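Local coordinates for protein manganese-dependent ADP-ribose/CDP-alcohol diphosphatase (Danio rerio, PDB 2NXF) that probably hydrolyses ADP-ribose and CDP-alcohols such as CDP-choline to nucleoside monophosphates, using a centre that holds two metal ions, at residues H92-N96 and H97-N101; Y100-R104 and P105-S109; D151-V154 and I155-E159; D60-D63 and G64-R68; S124-I127 and G128-I131. All coordinates share one frame; numbering follows the deposited sequence.

How the interactions relate
Along the chain the order is interaction 4, 1, 2, 5, 3, all inside the calcineurin-like phosphoesterase range. Interactions 4 and 1 follow the neighbouring parallel strands 54-57 and 89-92; their centres are about 9 Å apart and they meet at one zinc ion. Interaction 2 shares Tyr-100 and Asn-101 with interaction 1 and carries helix 96-101 on to helix 104-108. Interaction 3 lies about 12 Å, centre to centre, from both and touches both. Interaction 5, after edge strand 124-125 of the seven-stranded mixed sheet, is joined to interaction 3 by the salt bridge of Arg-157 with Asp-130. The metal-bearing loops are thus backed by neighbouring turns.

Interaction 1: residues H92-N96 and H97-N101; sequences HVWGN and HEFYN. With ZN (zinc ion), chain C; PO4 (phosphate ion), chain F.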
# COMPACT_ATOMS: atom_id res chain seq x y z
N HIS A 92 5.20 -0.78 -7.59
CA HIS A 92 5.51 -1.23 -6.24
C HIS A 92 5.31 -0.08 -5.26
O HIS A 92 5.96 0.97 -5.39
CB HIS A 92 6.97 -1.69 -6.15
CG HIS A 92 7.32 -2.77 -7.13
ND1 HIS A 92 6.92 -4.07 -6.97
CD2 HIS A 92 8.04 -2.72 -8.27
CE1 HIS A 92 7.37 -4.79 -7.99
NE2 HIS A 92 8.04 -3.99 -8.80
N VAL A 93 4.44 -0.31 -4.28
CA VAL A 93 4.24 0.59 -3.15
C VAL A 93 5.19 0.14 -2.04
O VAL A 93 5.33 -1.06 -1.81
CB VAL A 93 2.75 0.51 -2.68
CG1 VAL A 93 2.53 1.32 -1.40
CG2 VAL A 93 1.83 0.99 -3.78
N TRP A 94 5.85 1.09 -1.38
CA TRP A 94 6.74 0.73 -0.25
C TRP A 94 6.00 0.78 1.08
O TRP A 94 5.38 1.80 1.43
CB TRP A 94 8.01 1.59 -0.19
CG TRP A 94 8.85 1.54 -1.42
CD1 TRP A 94 8.75 0.66 -2.47
CD2 TRP A 94 9.95 2.40 -1.72
NE1 TRP A 94 9.71 0.95 -3.41
CE2 TRP A 94 10.45 2.01 -2.99
CE3 TRP A 94 10.55 3.47 -1.05
CZ2 TRP A 94 11.54 2.67 -3.60
CZ3 TRP A 94 11.63 4.12 -1.66
CH2 TRP A 94 12.11 3.71 -2.93
N GLY A 95 6.03 -0.34 1.79
CA GLY A 95 5.44 -0.43 3.13
C GLY A 95 6.47 -0.64 4.23
O GLY A 95 7.70 -0.62 4.00
N ASN A 96 5.99 -0.84 5.45
CA ASN A 96 6.92 -0.98 6.59
C ASN A 96 7.96 -2.08 6.43
O ASN A 96 9.11 -1.87 6.78
CB ASN A 96 6.22 -1.03 7.96
CG ASN A 96 5.11 -2.07 8.04
OD1 ASN A 96 4.25 -2.14 7.16
ND2 ASN A 96 5.12 -2.86 9.11
N HIS A 97 7.58 -3.23 5.86
CA HIS A 97 8.54 -4.34 5.71
C HIS A 97 9.63 -4.07 4.70
O HIS A 97 10.76 -4.56 4.83
CB HIS A 97 7.80 -5.66 5.49
CG HIS A 97 7.17 -6.17 6.74
ND1 HIS A 97 7.77 -7.12 7.54
CD2 HIS A 97 6.04 -5.79 7.39
CE1 HIS A 97 7.01 -7.34 8.60
NE2 HIS A 97 5.96 -6.54 8.54
N GLU A 98 9.33 -3.27 3.67
CA GLU A 98 10.41 -2.79 2.80
C GLU A 98 11.45 -2.04 3.61
O GLU A 98 12.66 -2.28 3.44
CB GLU A 98 9.88 -1.87 1.69
CG GLU A 98 9.33 -2.63 0.47
CD GLU A 98 7.97 -3.30 0.71
OE1 GLU A 98 7.23 -2.81 1.58
OE2 GLU A 98 7.67 -4.28 0.01
N PHE A 99 11.00 -1.13 4.48
CA PHE A 99 11.96 -0.35 5.29
C PHE A 99 12.70 -1.15 6.37
O PHE A 99 13.82 -0.79 6.77
CB PHE A 99 11.30 0.90 5.87
CG PHE A 99 10.78 1.83 4.82
CD1 PHE A 99 11.66 2.59 4.03
CD2 PHE A 99 9.42 1.93 4.57
CE1 PHE A 99 11.15 3.46 3.03
CE2 PHE A 99 8.91 2.78 3.57
CZ PHE A 99 9.79 3.54 2.80
N TYR A 100 12.09 -2.23 6.84
CA TYR A 100 12.77 -3.12 7.78
C TYR A 100 13.95 -3.79 7.07
O TYR A 100 14.98 -4.03 7.69
CB TYR A 100 11.84 -4.22 8.31
CG TYR A 100 10.64 -3.75 9.10
CD1 TYR A 100 10.66 -2.54 9.81
CD2 TYR A 100 9.48 -4.53 9.16
CE1 TYR A 100 9.56 -2.11 10.54
CE2 TYR A 100 8.36 -4.11 9.88
CZ TYR A 100 8.40 -2.89 10.55
OH TYR A 100 7.27 -2.48 11.23
N ASN A 101 13.77 -4.11 5.79
CA ASN A 101 14.82 -4.79 5.02
C ASN A 101 15.86 -3.88 4.40
O ASN A 101 17.02 -4.26 4.31
CB ASN A 101 14.19 -5.62 3.89
CG ASN A 101 13.59 -6.93 4.40
OD1 ASN A 101 14.32 -7.88 4.67
ND2 ASN A 101 12.27 -6.96 4.56
ZN ZN C . 2.49 -3.23 6.62
P PO4 F . 2.67 -5.85 9.24
O1 PO4 F . 1.31 -5.86 9.90
O2 PO4 F . 3.70 -6.38 10.22
O3 PO4 F . 2.74 -6.80 8.06
O4 PO4 F . 3.01 -4.47 8.76
O HOH W 1 7.20 -3.02 -2.46
O HOH W 2 1.06 -4.77 7.06
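Tyr-100 N gives a helical i to i+4 hydrogen bond of 3.0 Å to Asn-96 O, beside a weak one from Phe-99 N to the carbonyl of Gly-95, the N-cap. Glu-98 bends at chi2 (74°), which returns its OE1 to Gly-95 N, 2.8 Å away and above the carboxylate plane. This is the glutamate half of a capping box, glycine having no side chain for the other. Glutamate suits the place because OE1 and OE2 also take Asp-60 N and Ile-61 N. The sequence Gly-Asn-His-Glu is the family's metal-binding signature. Asn-96 OD1 binds zinc at 2.1 Å, while its ND2 donates to phosphate O4 and, almost dead straight at 178° and within the amide plane, to Tyr-100 OH (ND2 to OH 3.0 Å). Metal and two acceptors fix the amide's rotation. Asn-96 O lies over the centre of the Tyr-100 ring. His-97 turns the edge of its ring to the phosphate, NE2 to O2 2.8 Å, and its ND1 pairs with Gly-64 N. A phenylalanine in place of Tyr-100 would probably leave one ND2 hydrogen of Asn-96 without its acceptor and the metal-binding amide less firmly oriented. Trp-94, whose NE1 donates to Leu-112 O, crosses Phe-99 at about a right angle (CE3 to CZ 3.9 Å); these broad, largely apolar rings pack the turn between strand 89-92 and helix 96-101 against helix 104-108.

Interaction 2: residues Y100-R104 and P105-S109; sequences YNFSR and PSLLS
Ser-103 and Leu-107 open the backbone bonding: Leu-107 N donates to Ser-103 O at 2.9 Å, and Leu-108 N follows with a shorter bond to Arg-104 O, 2.7 Å and nearly in line with the carbonyl. These are the first-turn bonds of helix 104-108, with Ser-103 as N-cap. Pro-105 suits its position, since a first-turn residue needs no N-H for the helix; its CD lies 3.5 Å from Arg-104 CB. Hydroxyls provide the second kind of contact. Ser-103 OG, tucked over its own backbone (chi1 68°), stands 3.1 Å from Ser-106 OG in a hydrogen bond that either may donate. A water joins the same corner, accepting from Ser-103 N and pairing with Ser-106 OG. Apolar packing is the third. Phe-102, just ahead of the cap, lays its CB against Leu-107 CG at 3.6 Å, and its CD2 meets Leu-107 CD2 at 3.7 Å, the two side chains crossing at about a right angle. Joining the residue before the cap to the fifth one on makes a hydrophobic staple. Arg-104 reaches away to Gly-156 O and Asp-148. The chemistry therefore divides the helix start in two: small hydroxyls and water on the more exposed flank, bulky hydrocarbon on the other, where Leu-107 is buried against Trp-94 and Phe-99 and Phe-102 lies on helix 72-84.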
# COMPACT_ATOMS: atom_id res chain seq x y z
N TYR A 100 12.09 -2.23 6.84
CA TYR A 100 12.77 -3.12 7.78
C TYR A 100 13.95 -3.79 7.07
O TYR A 100 14.98 -4.03 7.69
CB TYR A 100 11.84 -4.22 8.31
CG TYR A 100 10.64 -3.75 9.10
CD1 TYR A 100 10.66 -2.54 9.81
CD2 TYR A 100 9.48 -4.53 9.16
CE1 TYR A 100 9.56 -2.11 10.54
CE2 TYR A 100 8.36 -4.11 9.88
CZ TYR A 100 8.40 -2.89 10.55
OH TYR A 100 7.27 -2.48 11.23
N ASN A 101 13.77 -4.11 5.79
CA ASN A 101 14.82 -4.79 5.02
C ASN A 101 15.86 -3.88 4.40
O ASN A 101 17.02 -4.26 4.31
CB ASN A 101 14.19 -5.62 3.89
CG ASN A 101 13.59 -6.93 4.40
OD1 ASN A 101 14.32 -7.88 4.67
ND2 ASN A 101 12.27 -6.96 4.56
N PHE A 102 15.44 -2.71 3.91
CA PHE A 102 16.28 -1.86 3.06
C PHE A 102 16.20 -0.40 3.44
O PHE A 102 15.14 0.09 3.86
CB PHE A 102 15.85 -1.98 1.58
CG PHE A 102 15.79 -3.40 1.06
CD1 PHE A 102 16.95 -4.16 0.93
CD2 PHE A 102 14.56 -3.95 0.68
CE1 PHE A 102 16.88 -5.50 0.45
CE2 PHE A 102 14.48 -5.27 0.20
CZ PHE A 102 15.65 -6.03 0.07
N SER A 103 17.31 0.31 3.24
CA SER A 103 17.33 1.77 3.35
C SER A 103 16.65 2.38 2.12
O SER A 103 16.43 1.67 1.13
CB SER A 103 18.78 2.25 3.42
OG SER A 103 19.43 2.02 2.17
N ARG A 104 16.33 3.67 2.16
CA ARG A 104 15.77 4.34 0.96
C ARG A 104 16.71 4.33 -0.24
O ARG A 104 16.27 4.03 -1.35
CB ARG A 104 15.30 5.78 1.25
CG ARG A 104 13.87 5.87 1.65
CD ARG A 104 13.51 7.24 2.18
NE ARG A 104 12.21 7.15 2.85
CZ ARG A 104 11.03 7.23 2.24
NH1 ARG A 104 9.92 7.15 2.96
NH2 ARG A 104 10.95 7.43 0.93
N PRO A 105 18.01 4.66 -0.04
CA PRO A 105 18.92 4.56 -1.19
C PRO A 105 18.95 3.16 -1.80
O PRO A 105 18.99 3.03 -3.03
CB PRO A 105 20.28 4.92 -0.59
CG PRO A 105 19.95 5.81 0.55
CD PRO A 105 18.72 5.18 1.15
N SER A 106 18.94 2.12 -0.95
CA SER A 106 18.84 0.74 -1.43
C SER A 106 17.56 0.49 -2.20
O SER A 106 17.57 -0.11 -3.28
CB SER A 106 18.97 -0.26 -0.27
OG SER A 106 20.31 -0.21 0.22
N LEU A 107 16.44 0.93 -1.65
CA LEU A 107 15.17 0.76 -2.33
C LEU A 107 15.16 1.51 -3.67
O LEU A 107 14.69 0.98 -4.68
CB LEU A 107 14.02 1.22 -1.43
CG LEU A 107 13.71 0.23 -0.30
CD1 LEU A 107 12.93 0.94 0.79
CD2 LEU A 107 12.93 -0.97 -0.86
N LEU A 108 15.71 2.73 -3.69
CA LEU A 108 15.73 3.49 -4.93
C LEU A 108 16.54 2.81 -6.04
O LEU A 108 16.17 2.92 -7.22
CB LEU A 108 16.19 4.92 -4.68
CG LEU A 108 15.59 5.97 -5.62
CD1 LEU A 108 14.10 6.15 -5.36
CD2 LEU A 108 16.33 7.27 -5.44
N SER A 109 17.60 2.11 -5.67
CA SER A 109 18.45 1.43 -6.66
C SER A 109 17.94 0.03 -7.03
O SER A 109 18.55 -0.66 -7.86
CB SER A 109 19.90 1.34 -6.15
OG SER A 109 19.99 0.35 -5.14
O HOH W 3 19.87 -1.34 2.83

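Interaction 3: residues D151-V154 and I155-E159; sequences DLSV and IGREE
Arg-157 bends at chi2 (-64°) and Asp-151 sets its CG opposite the backbone N (chi1 178°), so that the guanidinium comes up beside both the carbonyl and the carboxylate of the aspartate. Arg-157 NE donates to Asp-151 O at 2.8 Å, nearly straight at 171°, on a lone pair and in the plane of both groups. NH2 forms a salt bridge of 2.9 Å to Asp-151 OD1, reached from above the carboxylate plane. Arginine suits the place because its NE and NH2 can serve backbone and side chain at once, while NH1 makes a salt bridge with Asp-130. Lys-163 also pairs with Asp-151 OD1; the two positive groups would be expected to favour the ionised form, with Ser-202 and Gln-205 bonding OD2. A leucine in place of Arg-157 would probably leave Asp-151 O without this donor and the buried carboxylate with one positive partner fewer. Within the turn, Ser-153 OG accepts from Gly-156 N at 2.9 Å and is also bonded to Tyr-150 O. Gly-156 suits its place because a beta carbon there would probably crowd that hydroxyl. Val-154 and Ile-155 touch loosely through CG2 to CG2, 4.3 Å. The loop runs between strand 142-146 and helix 162-174; Leu-152 rests on that helix, while Ile-155 packs against Asn-96 and Tyr-100 of helix 96-101.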
# COMPACT_ATOMS: atom_id res chain seq x y z
N ASP A 151 6.88 8.56 4.45
CA ASP A 151 7.55 9.84 4.23
C ASP A 151 7.89 10.45 5.60
O ASP A 151 9.04 10.81 5.88
CB ASP A 151 6.56 10.69 3.42
CG ASP A 151 7.03 12.09 3.14
OD1 ASP A 151 8.18 12.47 3.46
OD2 ASP A 151 6.19 12.81 2.56
N LEU A 152 6.87 10.55 6.46
CA LEU A 152 7.14 10.81 7.87
C LEU A 152 7.13 9.46 8.57
O LEU A 152 6.10 8.81 8.62
CB LEU A 152 6.07 11.74 8.45
CG LEU A 152 5.95 13.12 7.80
CD1 LEU A 152 4.91 13.91 8.57
CD2 LEU A 152 7.29 13.86 7.78
N SER A 153 8.28 9.03 9.07
CA SER A 153 8.37 7.78 9.82
C SER A 153 9.70 7.75 10.54
O SER A 153 10.61 8.53 10.22
CB SER A 153 8.28 6.57 8.87
OG SER A 153 9.42 6.47 8.02
N VAL A 154 9.81 6.87 11.53
CA VAL A 154 11.11 6.66 12.13
C VAL A 154 11.83 5.47 11.48
O VAL A 154 13.04 5.36 11.56
CB VAL A 154 11.05 6.51 13.67
CG1 VAL A 154 10.61 7.82 14.30
CG2 VAL A 154 10.13 5.36 14.07
N ILE A 155 11.06 4.59 10.82
CA ILE A 155 11.64 3.38 10.25
C ILE A 155 12.14 3.59 8.81
O ILE A 155 12.99 2.80 8.33
CB ILE A 155 10.66 2.18 10.29
CG1 ILE A 155 9.40 2.46 9.44
CG2 ILE A 155 10.35 1.78 11.73
CD1 ILE A 155 8.58 1.22 9.22
N GLY A 156 11.65 4.64 8.16
CA GLY A 156 11.99 4.94 6.76
C GLY A 156 12.77 6.23 6.54
O GLY A 156 12.84 6.73 5.41
N ARG A 157 13.33 6.78 7.61
CA ARG A 157 14.17 7.98 7.52
C ARG A 157 15.43 7.77 8.37
O ARG A 157 15.41 6.99 9.32
CB ARG A 157 13.38 9.20 7.99
CG ARG A 157 12.21 9.61 7.09
CD ARG A 157 12.70 10.06 5.70
NE ARG A 157 11.59 10.42 4.81
CZ ARG A 157 11.72 10.69 3.52
NH1 ARG A 157 12.93 10.59 2.93
NH2 ARG A 157 10.65 11.04 2.80
N GLU A 158 16.52 8.45 8.02
CA GLU A 158 17.82 8.29 8.68
C GLU A 158 17.86 9.04 9.99
O GLU A 158 17.44 10.20 10.06
CB GLU A 158 18.96 8.82 7.79
CG GLU A 158 19.15 8.11 6.45
CD GLU A 158 20.17 8.81 5.54
OE1 GLU A 158 21.13 9.43 6.06
OE2 GLU A 158 20.01 8.72 4.29
N GLU A 159 18.40 8.40 11.02
CA GLU A 159 18.60 9.04 12.31
C GLU A 159 19.31 10.37 12.10
O GLU A 159 20.25 10.46 11.30
CB GLU A 159 19.42 8.13 13.22
CG GLU A 159 18.61 7.02 13.86
CD GLU A 159 17.87 7.50 15.11
OE1 GLU A 159 18.13 8.64 15.57
OE2 GLU A 159 17.04 6.72 15.64
O HOH W 4 14.85 5.36 14.50

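Interaction 4: residues D60-D63 and G64-R68; sequences DIID and GHNRR. With ZN (zinc ion), chain B; ZN (zinc ion), chain C.
A single oxygen, OD2 of Asp-63, receives two N-H groups of the same residue, His-65: the backbone N at 2.8 Å and, weakly, the ring ND1 at 2.7 Å. The first is a capping bond ahead of helix 65-68, in the loop that carries the Gly-Asp metal-binding motif of the calcineurin-like phosphoesterases. Asp-63 CG lies opposite its backbone N (chi1 -162°), which carries OD2 over to His-65. Carboxylate and imidazole lie side by side, their planes only 13° apart, with OD2 at the ring's edge; the ND1 bond is bent, which explains its weakness. An aspartate suits the cap because its short side chain reaches the N-H of His-65 and its charge would suit the partly positive N-H end of this short helix. The carbonyl of Asp-63 is gripped twice by Asn-66. The backbone N comes from above its plane, 3.0 Å from Asp-63 O, and ND2 takes a lone pair in that plane at 2.9 Å. ND2 also bonds Tyr-16 O, so this amide joins two loops, and Asn-101 ND2 adds a donor to Asp-63 O. At the other end of the loop, Asp-60 OD1 takes the N-H of His-97. The bridging solvent of this family is probably the attacking nucleophile; here Asp-60 OD2 stands 2.2 Å from each zinc ion, and a water lies 2.1 Å from both.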
# COMPACT_ATOMS: atom_id res chain seq x y z
N ASP A 60 4.90 -4.38 1.55
CA ASP A 60 5.27 -5.53 2.38
C ASP A 60 5.43 -6.76 1.51
O ASP A 60 4.88 -7.81 1.84
CB ASP A 60 4.21 -5.80 3.47
CG ASP A 60 4.23 -4.77 4.60
OD1 ASP A 60 5.07 -3.84 4.59
OD2 ASP A 60 3.38 -4.86 5.48
N ILE A 61 6.17 -6.63 0.40
CA ILE A 61 6.32 -7.78 -0.53
C ILE A 61 7.25 -8.87 0.05
O ILE A 61 7.10 -10.05 -0.28
CB ILE A 61 6.76 -7.32 -1.93
CG1 ILE A 61 6.37 -8.37 -2.98
CG2 ILE A 61 8.25 -6.91 -1.93
CD1 ILE A 61 6.72 -7.99 -4.41
N ILE A 62 8.20 -8.49 0.91
CA ILE A 62 8.98 -9.49 1.64
C ILE A 62 8.97 -9.15 3.11
O ILE A 62 8.88 -7.98 3.46
CB ILE A 62 10.45 -9.61 1.14
CG1 ILE A 62 11.20 -8.28 1.26
CG2 ILE A 62 10.52 -10.17 -0.30
CD1 ILE A 62 12.73 -8.47 1.23
N ASP A 63 9.06 -10.16 3.98
CA ASP A 63 8.93 -9.90 5.42
C ASP A 63 10.22 -9.34 6.01
O ASP A 63 11.31 -9.67 5.56
CB ASP A 63 8.56 -11.18 6.16
CG ASP A 63 7.99 -10.90 7.53
OD1 ASP A 63 6.79 -10.54 7.62
OD2 ASP A 63 8.74 -11.00 8.50
N GLY A 64 10.09 -8.51 7.05
CA GLY A 64 11.24 -8.03 7.80
C GLY A 64 12.06 -9.16 8.43
O GLY A 64 13.24 -8.97 8.75
N HIS A 65 11.45 -10.33 8.63
CA HIS A 65 12.22 -11.48 9.14
C HIS A 65 13.39 -11.85 8.23
O HIS A 65 14.35 -12.46 8.68
CB HIS A 65 11.34 -12.72 9.33
CG HIS A 65 10.59 -12.73 10.62
ND1 HIS A 65 9.23 -12.56 10.70
CD2 HIS A 65 11.02 -12.88 11.90
CE1 HIS A 65 8.85 -12.62 11.97
NE2 HIS A 65 9.92 -12.81 12.71
N ASN A 66 13.30 -11.50 6.96
CA ASN A 66 14.41 -11.76 6.05
C ASN A 66 15.71 -11.05 6.49
O ASN A 66 16.79 -11.62 6.39
CB ASN A 66 14.05 -11.39 4.63
CG ASN A 66 13.01 -12.34 4.03
OD1 ASN A 66 13.26 -13.53 3.90
ND2 ASN A 66 11.83 -11.81 3.71
N ARG A 67 15.57 -9.82 6.98
CA ARG A 67 16.71 -9.07 7.51
C ARG A 67 17.34 -9.84 8.67
O ARG A 67 18.56 -9.98 8.75
CB ARG A 67 16.26 -7.67 7.99
CG ARG A 67 17.33 -6.87 8.73
CD ARG A 67 17.96 -5.88 7.81
NE ARG A 67 18.88 -4.99 8.51
CZ ARG A 67 20.01 -4.54 7.97
NH1 ARG A 67 20.36 -4.94 6.75
NH2 ARG A 67 20.81 -3.74 8.67
N ARG A 68 16.50 -10.35 9.56
CA ARG A 68 16.97 -11.08 10.74
C ARG A 68 17.68 -12.40 10.40
O ARG A 68 18.44 -12.90 11.21
CB ARG A 68 15.82 -11.32 11.72
CG ARG A 68 15.24 -10.03 12.32
CD ARG A 68 13.93 -10.29 13.08
NE ARG A 68 14.08 -11.32 14.10
CZ ARG A 68 13.11 -11.75 14.90
NH1 ARG A 68 11.89 -11.24 14.83
NH2 ARG A 68 13.37 -12.70 15.79
ZN ZN B . 1.93 -6.45 6.05
ZN ZN C . 2.49 -3.23 6.62
O HOH W 2 1.06 -4.77 7.06

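Interaction 5: residues S124-I127 and G128-I131; sequences SDLI and GDDI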
# COMPACT_ATOMS: atom_id res chain seq x y z
N SER A 124 4.46 12.90 -12.99
CA SER A 124 5.41 13.63 -12.16
C SER A 124 5.78 12.69 -11.01
O SER A 124 5.10 11.68 -10.76
CB SER A 124 4.79 14.92 -11.60
OG SER A 124 3.73 14.66 -10.69
N ASP A 125 6.84 13.02 -10.30
CA ASP A 125 7.21 12.23 -9.14
C ASP A 125 7.95 13.10 -8.14
O ASP A 125 8.39 14.21 -8.48
CB ASP A 125 8.06 11.00 -9.55
CG ASP A 125 9.44 11.38 -10.06
OD1 ASP A 125 10.28 11.87 -9.27
OD2 ASP A 125 9.71 11.20 -11.27
N LEU A 126 8.11 12.58 -6.93
CA LEU A 126 8.78 13.32 -5.87
C LEU A 126 10.15 12.74 -5.49
O LEU A 126 10.68 13.04 -4.42
CB LEU A 126 7.89 13.37 -4.64
CG LEU A 126 6.52 14.02 -4.85
CD1 LEU A 126 5.78 14.11 -3.53
CD2 LEU A 126 6.66 15.41 -5.46
N ILE A 127 10.70 11.90 -6.37
CA ILE A 127 11.98 11.22 -6.08
C ILE A 127 13.09 12.23 -5.80
O ILE A 127 13.93 12.04 -4.91
CB ILE A 127 12.42 10.28 -7.24
CG1 ILE A 127 11.37 9.20 -7.54
CG2 ILE A 127 13.76 9.61 -6.94
CD1 ILE A 127 10.95 8.42 -6.38
N GLY A 128 13.09 13.33 -6.57
CA GLY A 128 14.12 14.38 -6.42
C GLY A 128 14.04 15.07 -5.07
O GLY A 128 15.00 15.72 -4.63
N ASP A 129 12.88 14.93 -4.42
CA ASP A 129 12.59 15.48 -3.10
C ASP A 129 12.72 14.42 -2.00
O ASP A 129 12.31 14.66 -0.86
CB ASP A 129 11.17 16.05 -3.11
CG ASP A 129 10.96 17.06 -4.23
OD1 ASP A 129 11.65 18.10 -4.21
OD2 ASP A 129 10.14 16.80 -5.15
N ASP A 130 13.29 13.26 -2.35
CA ASP A 130 13.45 12.12 -1.41
C ASP A 130 12.11 11.62 -0.84
O ASP A 130 12.02 11.26 0.33
CB ASP A 130 14.47 12.47 -0.30
CG ASP A 130 15.05 11.23 0.39
OD1 ASP A 130 14.96 10.09 -0.15
OD2 ASP A 130 15.63 11.41 1.48
N ILE A 131 11.08 11.58 -1.69
CA ILE A 131 9.77 11.01 -1.33
C ILE A 131 9.42 10.05 -2.46
O ILE A 131 9.51 10.41 -3.63
CB ILE A 131 8.67 12.11 -1.20
CG1 ILE A 131 9.09 13.14 -0.13
CG2 ILE A 131 7.30 11.52 -0.85
CD1 ILE A 131 8.28 14.47 -0.21
O HOH W 5 11.42 14.43 -8.40
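Leu-126 and Ile-131 form the close side of this turn. They run side by side, CB to CB 3.7 Å, and Leu-126 CD1 meets the branch methyl CG2 of Ile-131 at 4.0 Å. Both lean on helix 203-219, Leu-126 on Trp-208 and Ile-131 on Gln-204 and Gln-205, which suits branched hydrocarbon at these two buried positions. Asp-129, though exposed, stands beside Leu-126 at the margin of the packed side, OD2 3.8 Å from Leu-126 CD2, near Gln-204. Beneath them Leu-126 O takes two N-H groups from opposite faces of its carbonyl plane: Asp-129 N at 2.9 Å and Ile-131 N at 3.1 Å. Asp-130 N bonds Ile-127 O, also from well above the carbonyl plane. The pattern, a bond from Ile-131 N to Leu-126 O (i+5 to i) enclosing one from Asp-130 N to Ile-127 O (i+3 to i), with Asp-130 at positive phi (59°), is a Schellman motif, and Leu-126 with Ile-131 makes the hydrophobic contact that commonly accompanies it. The far side is looser and wetter. Asp-125 folds its carboxylate back over the turn (chi1 68°); the anti lone pair of OD1 accepts Ile-127 N at 2.9 Å, making an Asx turn. A water bridges onward, donating to Asp-125 OD1 and accepting from Gly-128 N at 2.7 Å. Gly-128 is exposed, with room for a side chain. The chemistry implies a turn held mainly by its own backbone bonds: hydrocarbon seats one face on the helix, Asp-125 and a water take up the N-H groups of Ile-127 and Gly-128, Ile-127 turns to Leu-108 of helix 104-108, and Asp-130 forms a salt bridge with Arg-157.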